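PDB 6FAK: afamin, which carries hydrophobic molecules in body fluids, binding vitamin E and keeping lipid-modified Wnt proteins soluble and active. Local coordinates for residues A[31-36]-A[68-73]; A[151-156]-A[243-248]; A[189-194]-A[289-294]; A[198-203]-A[462-467]; A[449-454]-A[484-489]. All coordinates share one frame; numbering follows the deposited sequence.

Contact 1 (A[31-36]-A[68-73]); sequences AQYVQE and LPNNVL
Tyr33, in the last turn of helix 22-33, faces the start of helix 69-78 across a wide backbone separation, its CA lying 10.5 Å from that of Leu73. Side chains alone span the gap. The Tyr33 ring reaches out to meet the carboxamide of Asn70 coming from the opposite direction, and Asn70 ND2 donates to Tyr33 OH at 2.9 Å with an N-H...O angle of 162°. The hydroxyl lies close to the amide plane, although ring and amide are turned 48° against each other. Farther back on the ring, CD2 rests 4.2 Å from Leu73 CD2; that methyl is within range because Leu73 carries CG anti to its backbone nitrogen (chi1 -179°). Both polar ends have a further partner on helix 231-250, since Tyr33 OH also bonds Glu250 O and Asn70 ND2 bonds the Glu250 carboxylate. The buried phenol and amide therefore form a small polar network that ties two helices of the first albumin domain to the second, with Leu73 supplying its apolar flank.

Contact 2 (A[151-156]-A[243-248]); sequences FVFAPT and SNYDGC
Aromatic and sulfur contacts centred on the Phe153 ring dominate this interface. Cys248 CB sits almost exactly on the ring normal, 3.4 Å from the centroid of the Phe153 ring, in a CH-pi contact. Over the same face, Cys248 SG lies 4.3 Å from that centroid and 24° off the normal, a sulfur-aromatic contact. This sulfur is held by its disulfide to Cys256. Phe153 has CG anti to its own carbonyl carbon (chi1 -63°), which swings the ring from the N-cap position of helix 154-171 against helix 231-250. The second aromatic contact is an offset edge-to-face pair: the outer edge of Phe153 is directed at the face of Tyr245, with planes at 70° and Phe153 CE2 3.7 Å from Tyr245 CE1. A water lies 2.6 Å from Phe151 O and 2.8 Å from Cys248 O, within hydrogen-bonding distance of both. Trimming Phe153 to an alanine is likely to leave a gap beneath the Cys248 methylene and deprive Tyr245 of its edge-on partner. A tetraethylene glycol bound beside Phe153, probably from the crystallisation liquor, and the position of 243-248 in the hydrophobic-ligand pocket region are consistent with the ring lying near that pocket. The chemistry is thus chiefly apolar and polarisable, joining the first albumin domain to the second around a disulfide, with a water near the two backbone carbonyls.

Contact 3 (A[189-194]-A[289-294]); sequences TQYLKA and RGQCII
Gln291 meets Tyr191 where the short helix 288-295 faces the long helix 177-209, the two CA atoms 10.4 Å apart. The glutamine side chain bends at chi2 (-42°), and this fold carries its amide back alongside the phenol end. Tyr191 OH donates to Gln291 OE1 at 3.0 Å, approaching from well above the carbonyl plane, with a C=O...O angle of 97°. Ring and amide stand nearly perpendicular, at 85°. Gln291 CB is also close, 3.1 Å from Tyr191 OH. The same OE1 accepts a bond from Thr156 OG1 on helix 154-171. With a phenylalanine in place of Tyr191, Gln291 OE1 would probably lose one of these two donors and the amide would be freer to turn. Next in sequence, Cys292 ties this helix to Cys281 through a disulfide. Glycols, probably from the crystallisation liquor, lie beside both side chains, consistent with a polar spot at the margin of the hydrophobic-ligand pocket of the second albumin domain.

Contact 4 (A[198-203]-A[462-467]); sequences YQKHVC and CGVNEN. With NAG (2-acetamido-2-deoxy-beta-D-glucopyranose), chain B.
This is a small apolar interdomain contact near the middle of the molecule, where Val464, in the loop following helix 446-462 of the third albumin domain, packs on helix 177-209. The backbones come close, with 5.9 Å between the CA atoms of Lys200 and Val464. The two methyls of Val464 divide the work. CG2 lies against the aliphatic part of Lys200, 3.6 Å from Lys200 CB and 3.8 Å from Lys200 CE, and the two side chains cross at about a right angle. The lysine curls round this methyl because its chain bends at chi3 (74°), while NZ goes on to a salt bridge with Glu460. CG1, set anti to the backbone nitrogen of Val464 (chi1 -175°), is turned instead to Cys203, whose CB is 3.9 Å from it. Cys203 is anchored by its disulfide to Cys249, and Phe151 of the first albumin domain also touches Val464. Just before the valine, Gly463 adopts a positive phi, where a side chain would run into Glu466 O. At the far end of the loop, Asn467 bears an N-linked glycan, ND2 being bonded to C1 of the sugar NAG at 1.5 Å. The contact itself thus rests on the fit of a branched side chain between a lysine stem and a cysteine methylene, while the lysine charge is answered beyond it by a glutamate of the same third domain.

Contact 5 (A[449-454]-A[484-489]); sequences CVDNLA and FRRPCF
Arg486 stretches from the first turn of helix 485-490 toward helix 446-462, extended from CG to NE, and presents different sides of its guanidinium to Asp451 and Ala454. Asp451 OD1 stands at the edge, near the guanidinium plane, and takes a salt-bridge hydrogen bond from Arg486 NH1 at 2.7 Å and 149°. The oxygen is used on its anti side, and the carboxylate and guanidinium planes are inclined by 43°. Asp451 has CG anti to its backbone nitrogen (chi1 -166°), which brings the carboxylate round to the arginine. One turn on, the Ala454 methyl lies over one face of the guanidinium, offset toward the rim, with CB 3.5 Å from Arg486 NE. That buried NE has no hydrogen-bond partner in the model. Both charged groups have second mates: Arg486 NH2 pairs with Glu394, and Asp451 OD2 bonds Ser345 and Arg351. The contact thereby links helices 446-462 and 485-490 of the third albumin domain to helix 376-417, and through Arg351 to helix 346-363.

Overall arrangement
Contacts 1 to 4 form a connected run through the first two albumin domains and their junction with the third, where contact 5 lies. Contacts 1 and 2 are centred 13 Å apart and meet through Gln32 and the Val152 carbonyl. Contact 2 also touches contacts 3 and 4, whose first segments lie on helix 177-209; Gln199 bonds both Phe153 and Thr156. Contact 5 meets contact 4 where Arg485 packs on His201 and Cys462, whereas the centres of contacts 1 and 5 lie about 33 Å apart. Along the chain, contact 1 closes first, contacts 2, 3 and 4 interleave, and contact 5 interleaves with contact 4 alone. Helix 177-209, whose later part lies in the ligand-pocket region, thus touches all three domains.

Contact 1 (A[31-36]-A[68-73])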
# COMPACT_ATOMS: atom_id res chain seq x y z
N ALA A 31 -2.30 1.58 19.35
CA ALA A 31 -3.02 2.51 18.46
C ALA A 31 -3.50 1.85 17.20
O ALA A 31 -4.59 2.18 16.70
CB ALA A 31 -2.15 3.73 18.14
N GLN A 32 -2.71 0.91 16.66
CA GLN A 32 -3.15 0.18 15.44
C GLN A 32 -4.26 -0.84 15.74
O GLN A 32 -5.19 -0.96 14.96
CB GLN A 32 -1.97 -0.53 14.76
CG GLN A 32 -0.92 0.43 14.23
CD GLN A 32 0.14 -0.26 13.40
OE1 GLN A 32 0.68 -1.31 13.82
NE2 GLN A 32 0.49 0.34 12.24
N TYR A 33 -4.11 -1.62 16.82
CA TYR A 33 -5.11 -2.58 17.20
C TYR A 33 -6.44 -1.98 17.68
O TYR A 33 -7.51 -2.53 17.41
CB TYR A 33 -4.54 -3.55 18.24
CG TYR A 33 -3.68 -4.66 17.61
CD1 TYR A 33 -4.18 -5.49 16.60
CD2 TYR A 33 -2.41 -4.92 18.06
CE1 TYR A 33 -3.42 -6.52 16.06
CE2 TYR A 33 -1.62 -5.94 17.52
CZ TYR A 33 -2.14 -6.72 16.54
OH TYR A 33 -1.37 -7.74 16.02
N VAL A 34 -6.36 -0.87 18.40
CA VAL A 34 -7.53 -0.26 19.08
C VAL A 34 -7.49 1.21 18.71
O VAL A 34 -6.97 2.08 19.45
CB VAL A 34 -7.52 -0.49 20.62
CG1 VAL A 34 -8.86 -0.06 21.20
CG2 VAL A 34 -7.27 -1.95 20.99
N GLN A 35 -7.96 1.47 17.51
CA GLN A 35 -7.79 2.77 16.90
C GLN A 35 -8.67 3.85 17.55
O GLN A 35 -8.45 5.02 17.32
CB GLN A 35 -8.12 2.67 15.39
CG GLN A 35 -7.10 1.86 14.61
CD GLN A 35 -7.68 1.38 13.34
OE1 GLN A 35 -8.29 0.34 13.34
NE2 GLN A 35 -7.55 2.17 12.26
N GLU A 36 -9.67 3.42 18.32
CA GLU A 36 -10.54 4.32 19.13
C GLU A 36 -9.93 4.69 20.47
O GLU A 36 -10.43 5.63 21.12
CB GLU A 36 -11.93 3.69 19.40
CG GLU A 36 -12.64 3.16 18.16
CD GLU A 36 -12.17 1.72 17.70
OE1 GLU A 36 -11.18 1.14 18.29
OE2 GLU A 36 -12.79 1.18 16.73
N LEU A 68 5.02 -15.38 22.99
CA LEU A 68 4.94 -14.54 21.80
C LEU A 68 4.68 -13.08 22.25
O LEU A 68 3.94 -12.84 23.24
CB LEU A 68 3.84 -15.06 20.87
CG LEU A 68 3.76 -14.54 19.43
CD1 LEU A 68 4.90 -15.04 18.52
CD2 LEU A 68 2.42 -14.94 18.85
N PRO A 69 5.34 -12.09 21.59
CA PRO A 69 5.22 -10.70 22.09
C PRO A 69 3.79 -10.18 22.06
O PRO A 69 3.34 -9.55 22.99
CB PRO A 69 6.11 -9.89 21.13
CG PRO A 69 6.99 -10.90 20.46
CD PRO A 69 6.18 -12.17 20.38
N ASN A 70 3.11 -10.49 20.99
CA ASN A 70 1.72 -10.11 20.82
C ASN A 70 0.81 -10.69 21.89
O ASN A 70 -0.09 -10.01 22.36
CB ASN A 70 1.19 -10.57 19.45
CG ASN A 70 0.69 -9.43 18.64
OD1 ASN A 70 0.85 -8.26 19.07
ND2 ASN A 70 0.11 -9.72 17.47
N ASN A 71 1.06 -11.95 22.27
CA ASN A 71 0.28 -12.57 23.35
C ASN A 71 0.44 -11.81 24.66
O ASN A 71 -0.55 -11.63 25.38
CB ASN A 71 0.56 -14.09 23.49
CG ASN A 71 -0.12 -14.93 22.39
OD1 ASN A 71 -1.12 -14.49 21.79
ND2 ASN A 71 0.42 -16.14 22.14
N VAL A 72 1.62 -11.26 24.91
CA VAL A 72 1.85 -10.43 26.10
C VAL A 72 1.10 -9.10 26.02
O VAL A 72 0.36 -8.76 26.93
CB VAL A 72 3.36 -10.15 26.37
CG1 VAL A 72 3.54 -9.24 27.58
CG2 VAL A 72 4.11 -11.48 26.62
N LEU A 73 1.29 -8.37 24.92
CA LEU A 73 0.63 -7.08 24.69
C LEU A 73 -0.88 -7.18 24.74
O LEU A 73 -1.54 -6.35 25.38
CB LEU A 73 1.01 -6.56 23.31
CG LEU A 73 0.41 -5.19 22.93
CD1 LEU A 73 1.44 -4.11 23.28
CD2 LEU A 73 0.02 -5.21 21.45

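Contact 2 (A[151-156]-A[243-248])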
# COMPACT_ATOMS: atom_id res chain seq x y z
N PHE A 151 -2.06 -0.62 9.33
CA PHE A 151 -1.35 -1.75 8.73
C PHE A 151 0.11 -1.45 8.45
O PHE A 151 0.82 -2.37 8.06
CB PHE A 151 -2.03 -2.20 7.47
CG PHE A 151 -3.43 -2.67 7.70
CD1 PHE A 151 -3.65 -3.85 8.36
CD2 PHE A 151 -4.52 -1.91 7.27
CE1 PHE A 151 -4.91 -4.28 8.65
CE2 PHE A 151 -5.79 -2.35 7.54
CZ PHE A 151 -5.97 -3.53 8.22
N VAL A 152 0.56 -0.20 8.61
CA VAL A 152 1.95 0.15 8.28
C VAL A 152 2.88 -0.52 9.28
O VAL A 152 2.61 -0.53 10.48
CB VAL A 152 2.18 1.66 8.26
CG1 VAL A 152 3.61 2.03 7.83
CG2 VAL A 152 1.26 2.23 7.19
N PHE A 153 3.97 -1.05 8.77
CA PHE A 153 4.86 -1.87 9.62
C PHE A 153 5.68 -0.95 10.55
O PHE A 153 6.03 0.18 10.15
CB PHE A 153 5.85 -2.67 8.78
CG PHE A 153 5.25 -3.70 7.85
CD1 PHE A 153 3.88 -4.06 7.87
CD2 PHE A 153 6.09 -4.38 7.00
CE1 PHE A 153 3.38 -5.05 7.00
CE2 PHE A 153 5.61 -5.37 6.13
CZ PHE A 153 4.26 -5.68 6.12
N ALA A 154 5.98 -1.45 11.76
CA ALA A 154 6.68 -0.64 12.79
C ALA A 154 7.99 0.00 12.36
O ALA A 154 8.20 1.19 12.67
CB ALA A 154 6.81 -1.38 14.10
N PRO A 155 8.88 -0.74 11.68
CA PRO A 155 10.13 -0.13 11.26
C PRO A 155 9.88 1.08 10.34
O PRO A 155 10.59 2.09 10.43
CB PRO A 155 10.84 -1.27 10.50
CG PRO A 155 10.30 -2.51 11.11
CD PRO A 155 8.88 -2.20 11.44
N THR A 156 8.84 1.01 9.51
CA THR A 156 8.46 2.12 8.65
C THR A 156 7.98 3.36 9.45
O THR A 156 8.45 4.50 9.22
CB THR A 156 7.42 1.68 7.61
OG1 THR A 156 7.96 0.56 6.88
CG2 THR A 156 7.09 2.82 6.68
N SER A 243 8.64 -15.09 6.71
CA SER A 243 8.42 -14.98 8.17
C SER A 243 8.25 -13.54 8.62
O SER A 243 7.36 -13.25 9.41
CB SER A 243 9.60 -15.66 8.97
OG SER A 243 9.50 -17.03 8.69
N ASN A 244 9.08 -12.64 8.10
CA ASN A 244 8.99 -11.23 8.37
C ASN A 244 7.62 -10.66 8.00
O ASN A 244 6.99 -9.97 8.83
CB ASN A 244 10.11 -10.51 7.60
CG ASN A 244 10.35 -9.09 8.03
OD1 ASN A 244 9.76 -8.58 8.99
ND2 ASN A 244 11.30 -8.45 7.34
N TYR A 245 7.13 -10.93 6.79
CA TYR A 245 5.75 -10.56 6.44
C TYR A 245 4.67 -11.24 7.31
O TYR A 245 3.72 -10.59 7.64
CB TYR A 245 5.42 -10.78 4.96
CG TYR A 245 5.93 -9.67 4.16
CD1 TYR A 245 5.13 -8.56 3.91
CD2 TYR A 245 7.19 -9.68 3.65
CE1 TYR A 245 5.61 -7.51 3.17
CE2 TYR A 245 7.67 -8.64 2.92
CZ TYR A 245 6.86 -7.55 2.68
OH TYR A 245 7.35 -6.48 2.00
N ASP A 246 4.84 -12.50 7.68
CA ASP A 246 3.85 -13.16 8.53
C ASP A 246 3.59 -12.32 9.83
O ASP A 246 2.42 -12.10 10.19
CB ASP A 246 4.21 -14.62 8.88
CG ASP A 246 4.05 -15.60 7.68
OD1 ASP A 246 3.43 -15.26 6.63
OD2 ASP A 246 4.62 -16.71 7.79
N GLY A 247 4.65 -11.90 10.50
CA GLY A 247 4.51 -11.17 11.78
C GLY A 247 4.07 -9.73 11.55
O GLY A 247 3.26 -9.19 12.29
N CYS A 248 4.66 -9.10 10.54
CA CYS A 248 4.39 -7.71 10.27
C CYS A 248 2.92 -7.57 9.83
O CYS A 248 2.25 -6.63 10.27
CB CYS A 248 5.37 -7.15 9.25
SG CYS A 248 7.10 -6.98 9.78
O HOH W 1 0.55 -4.61 9.43

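Contact 3 (A[189-194]-A[289-294])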
# COMPACT_ATOMS: atom_id res chain seq x y z
N THR A 189 5.67 12.35 4.09
CA THR A 189 4.31 11.83 3.81
C THR A 189 4.25 10.90 2.61
O THR A 189 3.56 9.84 2.66
CB THR A 189 3.34 13.00 3.62
OG1 THR A 189 3.37 13.72 4.87
CG2 THR A 189 1.91 12.53 3.31
N GLN A 190 4.97 11.25 1.54
CA GLN A 190 5.03 10.39 0.37
C GLN A 190 5.67 9.03 0.67
O GLN A 190 5.26 8.01 0.12
CB GLN A 190 5.74 11.08 -0.78
CG GLN A 190 4.89 12.25 -1.29
CD GLN A 190 5.59 13.11 -2.35
OE1 GLN A 190 6.83 13.18 -2.43
NE2 GLN A 190 4.77 13.77 -3.18
N TYR A 191 6.72 9.04 1.49
CA TYR A 191 7.39 7.83 1.90
C TYR A 191 6.40 6.91 2.65
O TYR A 191 6.20 5.72 2.33
CB TYR A 191 8.55 8.19 2.79
CG TYR A 191 9.36 7.02 3.22
CD1 TYR A 191 10.33 6.51 2.38
CD2 TYR A 191 9.17 6.43 4.47
CE1 TYR A 191 11.11 5.44 2.77
CE2 TYR A 191 9.94 5.35 4.87
CZ TYR A 191 10.91 4.85 4.02
OH TYR A 191 11.70 3.77 4.38
N LEU A 192 5.74 7.51 3.63
CA LEU A 192 4.77 6.81 4.44
C LEU A 192 3.67 6.21 3.52
O LEU A 192 3.39 5.02 3.61
CB LEU A 192 4.19 7.75 5.52
CG LEU A 192 2.95 7.18 6.22
CD1 LEU A 192 3.34 5.95 7.02
CD2 LEU A 192 2.29 8.22 7.11
N LYS A 193 3.10 7.01 2.64
CA LYS A 193 2.02 6.54 1.78
C LYS A 193 2.47 5.49 0.77
O LYS A 193 1.73 4.51 0.56
CB LYS A 193 1.28 7.68 1.10
CG LYS A 193 0.44 8.54 2.05
CD LYS A 193 -0.12 7.84 3.30
CE LYS A 193 -0.83 8.85 4.22
NZ LYS A 193 -1.55 8.21 5.36
N ALA A 194 3.67 5.64 0.21
CA ALA A 194 4.22 4.60 -0.67
C ALA A 194 4.43 3.24 0.03
O ALA A 194 3.98 2.21 -0.48
CB ALA A 194 5.53 5.05 -1.30
N ARG A 289 19.22 1.53 8.51
CA ARG A 289 20.03 0.55 7.74
C ARG A 289 19.21 -0.43 6.85
O ARG A 289 19.74 -0.91 5.84
CB ARG A 289 21.08 -0.16 8.67
CG ARG A 289 21.49 -1.64 8.43
CD ARG A 289 20.82 -2.61 9.40
NE ARG A 289 19.39 -2.30 9.58
CZ ARG A 289 18.52 -2.96 10.34
NH1 ARG A 289 18.91 -4.01 11.07
NH2 ARG A 289 17.25 -2.55 10.37
N GLY A 290 17.93 -0.65 7.19
CA GLY A 290 17.02 -1.52 6.46
C GLY A 290 15.99 -0.82 5.58
O GLY A 290 15.62 -1.33 4.51
N GLN A 291 15.46 0.32 6.05
CA GLN A 291 14.68 1.20 5.16
C GLN A 291 15.60 1.75 4.03
O GLN A 291 15.13 2.03 2.92
CB GLN A 291 14.00 2.36 5.93
CG GLN A 291 12.81 2.05 6.87
CD GLN A 291 11.75 1.05 6.36
OE1 GLN A 291 10.66 1.44 5.92
NE2 GLN A 291 12.06 -0.24 6.49
N CYS A 292 16.90 1.87 4.33
CA CYS A 292 17.97 2.10 3.34
C CYS A 292 18.06 0.96 2.32
O CYS A 292 17.87 1.19 1.11
CB CYS A 292 19.32 2.25 4.04
SG CYS A 292 20.71 2.74 2.99
N ILE A 293 18.35 -0.27 2.79
CA ILE A 293 18.50 -1.45 1.93
C ILE A 293 17.30 -1.56 1.01
O ILE A 293 17.48 -1.80 -0.18
CB ILE A 293 18.73 -2.77 2.72
CG1 ILE A 293 20.19 -2.85 3.20
CG2 ILE A 293 18.44 -4.02 1.88
CD1 ILE A 293 20.42 -3.85 4.33
N ILE A 294 16.10 -1.32 1.54
CA ILE A 294 14.87 -1.37 0.73
C ILE A 294 14.86 -0.29 -0.37
O ILE A 294 14.37 -0.54 -1.47
CB ILE A 294 13.58 -1.31 1.61
CG1 ILE A 294 13.46 -2.57 2.47
CG2 ILE A 294 12.33 -1.24 0.73
CD1 ILE A 294 12.34 -2.55 3.50

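Contact 4 (A[198-203]-A[462-467])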
# COMPACT_ATOMS: atom_id res chain seq x y z
N TYR A 198 2.29 -0.51 -0.37
CA TYR A 198 3.00 -1.69 -0.71
C TYR A 198 2.75 -2.81 0.32
O TYR A 198 2.48 -3.93 -0.08
CB TYR A 198 4.48 -1.41 -0.91
CG TYR A 198 5.26 -2.65 -1.09
CD1 TYR A 198 5.17 -3.40 -2.27
CD2 TYR A 198 6.08 -3.13 -0.05
CE1 TYR A 198 5.89 -4.60 -2.45
CE2 TYR A 198 6.81 -4.30 -0.22
CZ TYR A 198 6.72 -5.03 -1.42
OH TYR A 198 7.43 -6.21 -1.54
N GLN A 199 2.85 -2.47 1.59
CA GLN A 199 2.59 -3.37 2.72
C GLN A 199 1.12 -3.90 2.76
O GLN A 199 0.91 -5.09 2.93
CB GLN A 199 2.99 -2.67 4.02
CG GLN A 199 4.47 -2.52 4.10
CD GLN A 199 4.96 -1.54 5.13
OE1 GLN A 199 4.17 -0.96 5.88
NE2 GLN A 199 6.25 -1.35 5.16
N LYS A 200 0.15 -3.04 2.49
CA LYS A 200 -1.24 -3.45 2.37
C LYS A 200 -1.45 -4.41 1.20
O LYS A 200 -2.23 -5.31 1.30
CB LYS A 200 -2.19 -2.24 2.17
CG LYS A 200 -2.25 -1.37 3.40
CD LYS A 200 -2.92 -0.05 3.11
CE LYS A 200 -4.41 -0.24 2.96
NZ LYS A 200 -5.14 1.06 3.10
N HIS A 201 -0.76 -4.16 0.09
CA HIS A 201 -0.83 -5.01 -1.07
C HIS A 201 -0.30 -6.45 -0.73
O HIS A 201 -0.96 -7.41 -1.01
CB HIS A 201 0.00 -4.38 -2.18
CG HIS A 201 -0.13 -5.05 -3.50
ND1 HIS A 201 -1.31 -5.05 -4.21
CD2 HIS A 201 0.77 -5.72 -4.26
CE1 HIS A 201 -1.13 -5.68 -5.37
NE2 HIS A 201 0.12 -6.10 -5.41
N VAL A 202 0.88 -6.54 -0.16
CA VAL A 202 1.43 -7.84 0.17
C VAL A 202 0.59 -8.54 1.27
O VAL A 202 0.29 -9.76 1.17
CB VAL A 202 2.89 -7.72 0.60
CG1 VAL A 202 3.44 -9.06 1.07
CG2 VAL A 202 3.72 -7.23 -0.57
N CYS A 203 0.22 -7.82 2.32
CA CYS A 203 -0.59 -8.43 3.39
C CYS A 203 -1.96 -8.92 2.90
O CYS A 203 -2.39 -9.99 3.29
CB CYS A 203 -0.76 -7.52 4.61
SG CYS A 203 0.84 -7.10 5.36
N CYS A 462 -9.15 -4.13 -2.75
CA CYS A 462 -9.59 -5.47 -2.46
C CYS A 462 -9.57 -5.83 -0.98
O CYS A 462 -10.18 -6.83 -0.60
CB CYS A 462 -8.79 -6.49 -3.25
SG CYS A 462 -9.17 -6.28 -5.00
N GLY A 463 -8.88 -5.04 -0.17
CA GLY A 463 -8.94 -5.20 1.28
C GLY A 463 -7.69 -5.88 1.82
O GLY A 463 -7.05 -6.73 1.13
N VAL A 464 -7.38 -5.55 3.08
CA VAL A 464 -6.25 -6.14 3.78
C VAL A 464 -6.67 -7.27 4.70
O VAL A 464 -6.26 -8.42 4.49
CB VAL A 464 -5.42 -5.04 4.54
CG1 VAL A 464 -4.19 -5.66 5.15
CG2 VAL A 464 -5.05 -3.93 3.57
N ASN A 465 -7.52 -6.97 5.68
CA ASN A 465 -7.95 -7.93 6.66
C ASN A 465 -9.42 -8.30 6.47
O ASN A 465 -10.07 -8.75 7.40
CB ASN A 465 -7.72 -7.40 8.09
CG ASN A 465 -8.59 -6.17 8.48
OD1 ASN A 465 -9.09 -5.45 7.62
ND2 ASN A 465 -8.70 -5.92 9.78
N GLU A 466 -9.97 -8.04 5.30
CA GLU A 466 -11.35 -8.44 4.99
C GLU A 466 -11.41 -8.91 3.54
O GLU A 466 -10.63 -8.45 2.70
CB GLU A 466 -12.33 -7.28 5.19
CG GLU A 466 -11.80 -6.00 4.60
CD GLU A 466 -12.58 -4.73 4.90
OE1 GLU A 466 -11.93 -3.65 4.76
OE2 GLU A 466 -13.78 -4.80 5.23
N ASN A 467 -12.36 -9.79 3.25
CA ASN A 467 -12.75 -10.07 1.88
C ASN A 467 -13.94 -9.16 1.67
O ASN A 467 -14.96 -9.36 2.25
CB ASN A 467 -13.12 -11.55 1.72
CG ASN A 467 -11.91 -12.43 1.93
OD1 ASN A 467 -10.86 -12.19 1.32
ND2 ASN A 467 -12.02 -13.41 2.81
C1 NAG B . -10.93 -14.32 3.13
C2 NAG B . -11.29 -15.08 4.40
C3 NAG B . -10.18 -16.07 4.75
C4 NAG B . -9.90 -16.97 3.56
C5 NAG B . -9.65 -16.15 2.29
C6 NAG B . -9.48 -17.06 1.07
C7 NAG B . -12.51 -14.31 6.39
C8 NAG B . -13.40 -15.51 6.23
N2 NAG B . -11.52 -14.16 5.50
O3 NAG B . -10.57 -16.86 5.88
O4 NAG B . -8.77 -17.81 3.84
O5 NAG B . -10.74 -15.25 2.05
O6 NAG B . -10.68 -17.79 0.84
O7 NAG B . -12.68 -13.52 7.30

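Contact 5 (A[449-454]-A[484-489])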
# COMPACT_ATOMS: atom_id res chain seq x y z
N CYS A 449 7.80 0.48 -13.71
CA CYS A 449 7.35 1.47 -12.73
C CYS A 449 5.82 1.62 -12.71
O CYS A 449 5.18 1.51 -11.66
CB CYS A 449 8.07 2.80 -13.00
SG CYS A 449 7.72 4.13 -11.82
N VAL A 450 5.22 1.86 -13.89
CA VAL A 450 3.80 2.06 -14.01
C VAL A 450 3.02 0.80 -13.56
O VAL A 450 2.04 0.90 -12.81
CB VAL A 450 3.41 2.40 -15.46
CG1 VAL A 450 1.90 2.38 -15.66
CG2 VAL A 450 3.96 3.77 -15.86
N ASP A 451 3.42 -0.37 -14.04
CA ASP A 451 2.63 -1.56 -13.76
C ASP A 451 2.75 -1.92 -12.27
O ASP A 451 1.77 -2.32 -11.66
CB ASP A 451 3.01 -2.69 -14.70
CG ASP A 451 2.01 -3.86 -14.71
OD1 ASP A 451 0.77 -3.66 -14.77
OD2 ASP A 451 2.43 -5.02 -14.63
N ASN A 452 3.93 -1.71 -11.67
CA ASN A 452 4.15 -1.93 -10.25
C ASN A 452 3.25 -1.01 -9.40
O ASN A 452 2.59 -1.46 -8.45
CB ASN A 452 5.61 -1.69 -9.86
CG ASN A 452 6.53 -2.91 -10.14
OD1 ASN A 452 6.10 -4.05 -10.26
ND2 ASN A 452 7.84 -2.64 -10.22
N LEU A 453 3.26 0.28 -9.70
CA LEU A 453 2.48 1.24 -8.93
C LEU A 453 0.99 1.15 -9.19
O LEU A 453 0.23 1.28 -8.25
CB LEU A 453 2.95 2.66 -9.15
CG LEU A 453 4.31 3.03 -8.56
CD1 LEU A 453 4.57 4.50 -8.84
CD2 LEU A 453 4.38 2.80 -7.07
N ALA A 454 0.59 0.92 -10.43
CA ALA A 454 -0.83 0.69 -10.74
C ALA A 454 -1.45 -0.51 -10.04
O ALA A 454 -2.61 -0.45 -9.58
CB ALA A 454 -1.05 0.55 -12.24
N PHE A 484 -3.16 -11.59 -12.49
CA PHE A 484 -4.09 -11.12 -13.53
C PHE A 484 -5.21 -10.20 -12.99
O PHE A 484 -6.15 -9.89 -13.72
CB PHE A 484 -4.71 -12.32 -14.26
CG PHE A 484 -3.71 -13.03 -15.15
CD1 PHE A 484 -2.95 -14.06 -14.65
CD2 PHE A 484 -3.48 -12.58 -16.44
CE1 PHE A 484 -1.99 -14.69 -15.45
CE2 PHE A 484 -2.51 -13.20 -17.23
CZ PHE A 484 -1.77 -14.27 -16.73
N ARG A 485 -5.06 -9.74 -11.77
CA ARG A 485 -6.04 -8.82 -11.18
C ARG A 485 -6.22 -7.48 -11.95
O ARG A 485 -7.33 -7.05 -12.18
CB ARG A 485 -5.66 -8.59 -9.70
CG ARG A 485 -6.62 -7.68 -8.98
CD ARG A 485 -6.67 -8.07 -7.51
NE ARG A 485 -5.41 -7.81 -6.85
CZ ARG A 485 -5.12 -8.09 -5.57
NH1 ARG A 485 -6.02 -8.71 -4.78
NH2 ARG A 485 -3.95 -7.75 -5.11
N ARG A 486 -5.12 -6.82 -12.33
CA ARG A 486 -5.22 -5.57 -13.08
C ARG A 486 -5.89 -5.78 -14.46
O ARG A 486 -6.87 -5.12 -14.77
CB ARG A 486 -3.88 -4.82 -13.15
CG ARG A 486 -3.98 -3.34 -13.55
CD ARG A 486 -2.59 -2.72 -13.79
NE ARG A 486 -2.70 -1.48 -14.56
CZ ARG A 486 -1.85 -0.99 -15.46
NH1 ARG A 486 -0.70 -1.61 -15.71
NH2 ARG A 486 -2.11 0.15 -16.05
N PRO A 487 -5.40 -6.73 -15.28
CA PRO A 487 -6.17 -7.08 -16.50
C PRO A 487 -7.67 -7.41 -16.30
O PRO A 487 -8.48 -7.02 -17.13
CB PRO A 487 -5.43 -8.29 -17.06
CG PRO A 487 -4.04 -8.18 -16.51
CD PRO A 487 -4.10 -7.45 -15.20
N CYS A 488 -8.01 -8.09 -15.22
CA CYS A 488 -9.40 -8.40 -14.87
C CYS A 488 -10.24 -7.11 -14.65
O CYS A 488 -11.32 -6.96 -15.25
CB CYS A 488 -9.46 -9.26 -13.61
SG CYS A 488 -11.10 -9.87 -13.26
N PHE A 489 -9.74 -6.23 -13.79
CA PHE A 489 -10.34 -4.92 -13.54
C PHE A 489 -10.55 -4.09 -14.81
O PHE A 489 -11.62 -3.49 -14.98
CB PHE A 489 -9.55 -4.13 -12.51
CG PHE A 489 -9.99 -4.42 -11.12
CD1 PHE A 489 -11.20 -3.90 -10.66
CD2 PHE A 489 -9.29 -5.28 -10.30
CE1 PHE A 489 -11.67 -4.21 -9.39
CE2 PHE A 489 -9.75 -5.59 -9.00
CZ PHE A 489 -10.94 -5.04 -8.54